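PDB 7JRM: F5/8 type C domain protein from Clostridium perfringens, which probably binds mucin-type glycans through a calcium-containing carbohydrate-binding module, as part of the larger O-glycopeptidase ZmpB. Local coordinates for residues V79-T84 and L269-E274; S54-V59 and D193-K198; H155-K160 and M181-P186. One frame throughout, in Å; residues are numbered along the deposited sequence.

Contact 1 of 3, residues V79-T84 and L269-E274; sequences VTDKET and LSKDKE
Asp81 and Lys271 meet in one salt bridge between the linker leading into the NPCBM beta-sandwich and the tight bend of a helical hairpin. The linker joins strand 70-79 of the Ig-like domain to strand 83-85 of the sandwich, and the bend connects helix 251-270 to helix 273-288. The direct part of the contact is small, burying only 71 Å² over both sides: Lys271 NZ lies 3.4 Å from Asp81 OD1, which makes a weak hydrogen bond inside the ion pair, and Lys271 CE passes the same oxygen at 3.7 Å. The carboxylate gets there because Asp81 CG is anti to the backbone N (chi1 -173°). The amine arrives on a chain kinked at chi3 (64°). Tyr229 touches both residues and Met18 lies against Asp81, which makes this the closer-packed side. The stronger polar partner of Lys271 NZ is Asp19, and its charge is therefore shared between two carboxylates. Even here, where the segments come nearest, the CA atoms of Asp81 and Lys271 are 9.5 Å apart, and beyond the ion pair a water does the joining. Lys82 NZ sits 5.7 Å from Lys271 NZ, a like-charge neighbour, with Asp81 near both. The bend itself is compact: Lys271 is the first residue to leave the helix, with positive phi (54°), and Asp272 takes the N-cap of the next helix. A single water ties the looser side together, accepting from Lys82 NZ at 3.0 Å, donating to Lys271 O at 3.0 Å and giving a weak bond to Asp81 OD2 at 3.3 Å.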
# COMPACT_ATOMS: atom_id res chain seq x y z
N VAL A 79 -8.60 11.22 18.50
CA VAL A 79 -8.42 10.55 17.22
C VAL A 79 -9.11 9.20 17.33
O VAL A 79 -8.61 8.29 18.01
CB VAL A 79 -6.94 10.39 16.85
CG1 VAL A 79 -6.80 9.65 15.53
CG2 VAL A 79 -6.26 11.75 16.77
N THR A 80 -10.25 9.06 16.67
CA THR A 80 -11.13 7.91 16.84
C THR A 80 -11.26 7.13 15.53
O THR A 80 -10.77 7.55 14.48
CB THR A 80 -12.51 8.35 17.33
OG1 THR A 80 -13.14 9.16 16.33
CG2 THR A 80 -12.39 9.15 18.62
N ASP A 81 -11.94 5.99 15.61
CA ASP A 81 -12.13 5.12 14.45
C ASP A 81 -13.61 4.81 14.23
O ASP A 81 -14.29 5.53 13.50
CB ASP A 81 -11.34 3.82 14.62
CG ASP A 81 -11.36 2.96 13.37
OD1 ASP A 81 -11.60 3.51 12.27
OD2 ASP A 81 -11.14 1.74 13.48
N LYS A 82 -14.10 3.74 14.86
CA LYS A 82 -15.48 3.33 14.66
C LYS A 82 -16.44 4.34 15.27
O LYS A 82 -16.21 4.87 16.36
CB LYS A 82 -15.71 1.95 15.28
CG LYS A 82 -14.90 0.83 14.64
CD LYS A 82 -14.95 0.90 13.12
CE LYS A 82 -14.37 -0.36 12.50
NZ LYS A 82 -13.88 -0.13 11.12
N GLU A 83 -17.54 4.60 14.56
CA GLU A 83 -18.56 5.53 15.01
C GLU A 83 -19.92 4.85 15.01
O GLU A 83 -20.19 3.95 14.20
CB GLU A 83 -18.60 6.78 14.13
CG GLU A 83 -17.31 7.59 14.13
CD GLU A 83 -17.29 8.67 13.08
OE1 GLU A 83 -18.28 8.79 12.32
OE2 GLU A 83 -16.29 9.41 13.00
N THR A 84 -20.77 5.28 15.94
CA THR A 84 -22.13 4.75 16.07
C THR A 84 -23.09 5.91 16.23
O THR A 84 -23.01 6.66 17.21
CB THR A 84 -22.24 3.80 17.27
OG1 THR A 84 -21.25 2.77 17.17
CG2 THR A 84 -23.63 3.17 17.32
N LEU A 269 -3.55 -0.36 5.09
CA LEU A 269 -4.84 0.03 4.54
C LEU A 269 -5.98 -0.79 5.12
O LEU A 269 -7.13 -0.32 5.16
CB LEU A 269 -4.83 -0.11 3.02
CG LEU A 269 -3.87 0.81 2.25
CD1 LEU A 269 -4.02 0.58 0.75
CD2 LEU A 269 -4.12 2.27 2.60
N SER A 270 -5.70 -2.01 5.58
CA SER A 270 -6.75 -2.87 6.11
C SER A 270 -7.31 -2.34 7.42
O SER A 270 -8.47 -2.60 7.75
CB SER A 270 -6.23 -4.29 6.30
OG SER A 270 -5.34 -4.37 7.40
N LYS A 271 -6.50 -1.59 8.18
CA LYS A 271 -6.89 -1.09 9.50
C LYS A 271 -7.35 -2.22 10.41
O LYS A 271 -8.21 -2.04 11.28
CB LYS A 271 -7.97 -0.00 9.39
CG LYS A 271 -7.52 1.24 8.64
CD LYS A 271 -8.69 2.12 8.24
CE LYS A 271 -9.42 2.67 9.45
NZ LYS A 271 -10.30 3.81 9.10
N ASP A 272 -6.78 -3.41 10.21
CA ASP A 272 -7.12 -4.60 10.98
C ASP A 272 -5.95 -4.95 11.88
O ASP A 272 -4.80 -5.00 11.43
CB ASP A 272 -7.45 -5.77 10.05
CG ASP A 272 -7.76 -7.04 10.80
OD1 ASP A 272 -8.78 -7.07 11.53
OD2 ASP A 272 -6.99 -8.02 10.67
N LYS A 273 -6.25 -5.21 13.16
CA LYS A 273 -5.19 -5.40 14.15
C LYS A 273 -4.33 -6.61 13.82
O LYS A 273 -3.10 -6.52 13.80
CB LYS A 273 -5.80 -5.53 15.54
CG LYS A 273 -4.79 -5.84 16.63
CD LYS A 273 -5.38 -6.79 17.67
CE LYS A 273 -4.95 -6.40 19.07
NZ LYS A 273 -5.51 -7.32 20.10
N GLU A 274 -4.96 -7.76 13.57
CA GLU A 274 -4.19 -8.98 13.35
C GLU A 274 -3.49 -8.99 12.00
O GLU A 274 -2.40 -9.56 11.87
CB GLU A 274 -5.09 -10.21 13.50
CG GLU A 274 -5.70 -10.38 14.89
CD GLU A 274 -4.67 -10.49 16.00
OE1 GLU A 274 -3.49 -10.80 15.72
OE2 GLU A 274 -5.05 -10.27 17.17
O HOH W 1 -11.30 5.47 10.88
O HOH W 2 -10.94 -0.77 11.31

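Contact 2 of 3, residues S54-V59 and D193-K198; sequences SGIFTV and DVRNSK
A lone methyl group resting on a guanidinium forms nearly the whole contact: Ile56 CD1 stands 3.3 Å above the plane of the Arg195 guanidinium, offset toward its rim, and no hydrogen bond crosses between the segments. The methyl comes closest to Arg195 NE, at 3.4 Å, with CZ almost as near, so it sits over the NE-CZ side of the group. The two side chains arrive from opposite directions. Ile56 reaches out from its strand with CG1 anti to the carbonyl carbon (chi1 -56°) and CD1 extended beyond it. Arg195 is bent at chi3, which swings the guanidinium back over its own loop. There Asp193 grips it side-on from the edge, in its plane: NH2 donates to Asp193 OD2 at 2.8 Å and NE to Asp193 OD1 at 3.2 Å, both through syn lone pairs. Asp193 OD1 also accepts from the backbone N-H of Arg195, with N 2.9 Å away, closing an Asx turn. With both carboxylate oxygens engaged, the guanidinium is fixed in rotation and offers Ile56 a steady flat face. The carboxylate itself only brushes the methyl, OD2 lying 4.1 Å from Ile56 CD1. A type II turn from Val194 to Ser197 overlaps the Asx turn, with Ser197 OG donating to Val194 O at 2.8 Å. The contact thus joins two domains. Ile56 projects from strand 55-64, which runs between strands 70-79 and 43-47 of the Ig-like domain and lays Ile56 against Ala78. The loop holding Arg195 passes from strand 188-193 in one sheet of the NPCBM sandwich to strand 199-205 in the other, while Val194 packs on Val170 of strand 163-170.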
# COMPACT_ATOMS: atom_id res chain seq x y z
N SER A 54 -4.22 6.51 17.82
CA SER A 54 -5.57 6.75 18.30
C SER A 54 -5.55 7.05 19.79
O SER A 54 -4.89 6.35 20.57
CB SER A 54 -6.47 5.55 18.02
OG SER A 54 -7.79 5.77 18.48
N GLY A 55 -6.26 8.09 20.20
CA GLY A 55 -6.31 8.46 21.60
C GLY A 55 -6.91 9.84 21.77
O GLY A 55 -7.33 10.49 20.81
N ILE A 56 -6.95 10.27 23.03
CA ILE A 56 -7.45 11.58 23.41
C ILE A 56 -6.28 12.35 24.01
O ILE A 56 -5.82 12.04 25.11
CB ILE A 56 -8.62 11.49 24.40
CG1 ILE A 56 -9.74 10.63 23.82
CG2 ILE A 56 -9.14 12.88 24.75
CD1 ILE A 56 -10.72 10.11 24.85
N PHE A 57 -5.80 13.35 23.28
CA PHE A 57 -4.60 14.09 23.64
C PHE A 57 -4.96 15.49 24.12
O PHE A 57 -5.94 16.09 23.67
CB PHE A 57 -3.64 14.18 22.46
CG PHE A 57 -3.44 12.88 21.74
CD1 PHE A 57 -2.48 11.97 22.17
CD2 PHE A 57 -4.21 12.55 20.64
CE1 PHE A 57 -2.30 10.77 21.51
CE2 PHE A 57 -4.03 11.36 19.97
CZ PHE A 57 -3.08 10.46 20.41
N THR A 58 -4.15 16.01 25.05
CA THR A 58 -4.35 17.33 25.62
C THR A 58 -3.30 18.29 25.06
O THR A 58 -2.11 17.95 25.01
CB THR A 58 -4.25 17.29 27.15
OG1 THR A 58 -5.26 16.41 27.67
CG2 THR A 58 -4.43 18.67 27.75
N VAL A 59 -3.74 19.47 24.63
CA VAL A 59 -2.86 20.50 24.10
C VAL A 59 -3.15 21.81 24.82
O VAL A 59 -4.32 22.18 24.98
CB VAL A 59 -3.02 20.67 22.58
CG1 VAL A 59 -1.94 21.60 22.03
CG2 VAL A 59 -2.98 19.33 21.87
N ASP A 193 -15.91 13.81 26.32
CA ASP A 193 -15.31 12.57 26.80
C ASP A 193 -16.34 11.79 27.61
O ASP A 193 -16.86 12.30 28.60
CB ASP A 193 -14.07 12.88 27.64
CG ASP A 193 -13.23 11.65 27.94
OD1 ASP A 193 -13.72 10.51 27.76
OD2 ASP A 193 -12.06 11.82 28.35
N VAL A 194 -16.63 10.56 27.19
CA VAL A 194 -17.61 9.73 27.88
C VAL A 194 -16.96 8.41 28.27
O VAL A 194 -17.64 7.38 28.41
CB VAL A 194 -18.87 9.50 27.02
CG1 VAL A 194 -19.58 10.82 26.76
CG2 VAL A 194 -18.50 8.82 25.71
N ARG A 195 -15.65 8.42 28.47
CA ARG A 195 -14.92 7.20 28.78
C ARG A 195 -15.34 6.64 30.13
O ARG A 195 -15.46 7.37 31.12
CB ARG A 195 -13.41 7.47 28.77
CG ARG A 195 -12.75 7.27 27.42
CD ARG A 195 -11.25 7.53 27.51
NE ARG A 195 -10.95 8.88 27.97
CZ ARG A 195 -9.73 9.37 28.12
NH1 ARG A 195 -8.67 8.61 27.85
NH2 ARG A 195 -9.55 10.61 28.54
N ASN A 196 -15.55 5.32 30.17
CA ASN A 196 -15.89 4.60 31.39
C ASN A 196 -17.15 5.16 32.05
O ASN A 196 -17.22 5.29 33.28
CB ASN A 196 -14.71 4.59 32.37
CG ASN A 196 -13.52 3.81 31.85
OD1 ASN A 196 -13.65 2.65 31.47
ND2 ASN A 196 -12.36 4.46 31.82
N SER A 197 -18.13 5.50 31.24
CA SER A 197 -19.41 6.00 31.71
C SER A 197 -20.50 4.97 31.42
O SER A 197 -20.31 4.01 30.67
CB SER A 197 -19.76 7.34 31.06
OG SER A 197 -20.16 7.17 29.72
N LYS A 198 -21.66 5.18 32.04
CA LYS A 198 -22.82 4.32 31.83
C LYS A 198 -24.00 5.03 31.19
O LYS A 198 -24.79 4.37 30.50
CB LYS A 198 -23.27 3.70 33.16
CG LYS A 198 -22.36 2.59 33.66
CD LYS A 198 -22.64 2.25 35.12
CE LYS A 198 -23.09 0.80 35.26
NZ LYS A 198 -24.04 0.63 36.40

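Contact 3 of 3, residues H155-K160 and M181-P186; sequences HVADKK and MRIDTP
Two type I beta turns, Val156 to Lys159 and Arg182 to Thr185, face each other at the loop end of the NPCBM beta-sandwich, coming nearest at Ala157 and Ile183, whose CA atoms are 6.0 Å apart. Ile183 makes nearly all of the contact, setting an apolar side chain against the backbone of the other turn. Its CG1 is anti to the carbonyl carbon (chi1 -71°), and this branch carries CD1 over one face of the turn, 3.3 Å from Val156 O and 3.3 Å from Lys160 N. The other branch, CG2, lies 3.9 Å from Ala157 O and touches the Ala157 methyl more loosely. Val156 O is already taken by Lys159 N, the turn's own hydrogen bond, so the methyl rests beside a satisfied carbonyl. The second turn is held by Thr185 N to Arg182 O and, in return, by Arg182 N to Thr185 OG1 at 2.8 Å. The Ile183 side chain is about 10 Å from the bound calcium; Arg182 forms a salt bridge with the calcium ligand Asp208, and Lys159 makes a cation-pi contact with Trp213. One water bridges the two backbones, accepting from Ile183 N at 2.9 Å and donating to Lys160 O at 3.0 Å.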
# COMPACT_ATOMS: atom_id res chain seq x y z
N HIS A 155 -36.70 24.85 10.34
CA HIS A 155 -38.13 24.92 10.08
C HIS A 155 -38.78 26.11 10.78
O HIS A 155 -39.85 26.56 10.34
CB HIS A 155 -38.81 23.62 10.52
CG HIS A 155 -40.30 23.64 10.42
ND1 HIS A 155 -40.97 23.37 9.24
CD2 HIS A 155 -41.25 23.90 11.35
CE1 HIS A 155 -42.28 23.47 9.45
NE2 HIS A 155 -42.47 23.79 10.72
N VAL A 156 -38.17 26.63 11.84
CA VAL A 156 -38.73 27.75 12.59
C VAL A 156 -37.92 29.01 12.31
O VAL A 156 -37.81 29.89 13.18
CB VAL A 156 -38.78 27.44 14.09
CG1 VAL A 156 -39.79 26.34 14.37
CG2 VAL A 156 -37.41 27.06 14.61
N ALA A 157 -37.37 29.12 11.10
CA ALA A 157 -36.56 30.28 10.74
C ALA A 157 -37.36 31.57 10.69
O ALA A 157 -36.76 32.65 10.64
CB ALA A 157 -35.89 30.05 9.39
N ASP A 158 -38.70 31.50 10.71
CA ASP A 158 -39.55 32.68 10.66
C ASP A 158 -40.25 32.95 11.98
O ASP A 158 -41.14 33.81 12.04
CB ASP A 158 -40.58 32.53 9.54
CG ASP A 158 -41.32 31.20 9.58
OD1 ASP A 158 -41.90 30.81 8.55
OD2 ASP A 158 -41.30 30.54 10.64
N LYS A 159 -39.88 32.24 13.05
CA LYS A 159 -40.60 32.31 14.32
C LYS A 159 -40.01 33.33 15.29
O LYS A 159 -40.58 33.51 16.38
CB LYS A 159 -40.63 30.93 14.97
CG LYS A 159 -41.47 29.91 14.21
CD LYS A 159 -42.84 30.47 13.85
CE LYS A 159 -43.70 29.43 13.17
NZ LYS A 159 -45.13 29.86 13.08
N LYS A 160 -38.89 33.96 14.95
CA LYS A 160 -38.31 35.07 15.72
C LYS A 160 -37.80 34.66 17.10
O LYS A 160 -36.64 34.91 17.43
CB LYS A 160 -39.32 36.21 15.87
CG LYS A 160 -39.71 36.89 14.57
CD LYS A 160 -40.73 37.99 14.82
CE LYS A 160 -41.13 38.69 13.53
NZ LYS A 160 -41.61 37.72 12.50
N MET A 181 -28.64 29.67 22.08
CA MET A 181 -28.60 29.62 20.63
C MET A 181 -29.94 30.09 20.07
O MET A 181 -31.00 29.64 20.50
CB MET A 181 -28.30 28.20 20.14
CG MET A 181 -26.82 27.85 20.20
SD MET A 181 -26.45 26.25 19.46
CE MET A 181 -26.13 26.74 17.77
N ARG A 182 -29.88 31.01 19.10
CA ARG A 182 -31.05 31.59 18.49
C ARG A 182 -31.15 31.13 17.03
O ARG A 182 -30.39 30.27 16.57
CB ARG A 182 -31.01 33.11 18.62
CG ARG A 182 -30.53 33.58 19.98
CD ARG A 182 -30.84 35.04 20.23
NE ARG A 182 -30.78 35.37 21.65
CZ ARG A 182 -31.80 35.26 22.49
NH1 ARG A 182 -32.97 34.82 22.06
NH2 ARG A 182 -31.65 35.58 23.77
N ILE A 183 -32.11 31.71 16.30
CA ILE A 183 -32.36 31.28 14.93
C ILE A 183 -31.14 31.50 14.05
O ILE A 183 -30.73 30.63 13.28
CB ILE A 183 -33.60 32.00 14.36
CG1 ILE A 183 -34.87 31.47 15.03
CG2 ILE A 183 -33.68 31.83 12.85
CD1 ILE A 183 -36.10 32.28 14.72
N ASP A 184 -30.52 32.68 14.17
CA ASP A 184 -29.38 33.03 13.34
C ASP A 184 -28.04 32.64 13.95
O ASP A 184 -26.99 33.08 13.47
CB ASP A 184 -29.39 34.53 13.04
CG ASP A 184 -29.35 35.39 14.29
OD1 ASP A 184 -29.64 34.87 15.38
OD2 ASP A 184 -29.02 36.59 14.17
N THR A 185 -28.04 31.81 15.00
CA THR A 185 -26.79 31.34 15.58
C THR A 185 -26.28 30.15 14.77
O THR A 185 -26.97 29.13 14.68
CB THR A 185 -26.99 30.93 17.03
OG1 THR A 185 -27.59 32.01 17.76
CG2 THR A 185 -25.65 30.58 17.67
N PRO A 186 -25.08 30.23 14.17
CA PRO A 186 -24.55 29.09 13.43
C PRO A 186 -24.38 27.87 14.32
O PRO A 186 -24.20 27.99 15.53
CB PRO A 186 -23.21 29.60 12.90
CG PRO A 186 -23.33 31.09 12.91
CD PRO A 186 -24.21 31.41 14.08
O HOH W 3 -34.14 33.34 17.64

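From the N terminus the chain first lays down 54-59 in the Ig-like domain, then 79-84 where that domain passes into the sandwich. Here the openings of contacts 2 and 1 meet directly, Val79 N lying 2.7 Å from Gly55 O, a probable hydrogen bond. Contact 3 opens and closes next, a short loop around strand 163-170 and most of strand 173-182, nested inside both longer ones. Residues 193-198 then close contact 2 back onto the Ig-like domain, and 269-274 close contact 1 from the helical hairpin, so these two loops cross. Contact 2 joins the Ig-like domain to the sandwich and contact 1 the linker to the hairpin, while contact 3, its centre about 38 Å from that of contact 1, stays within the sandwich.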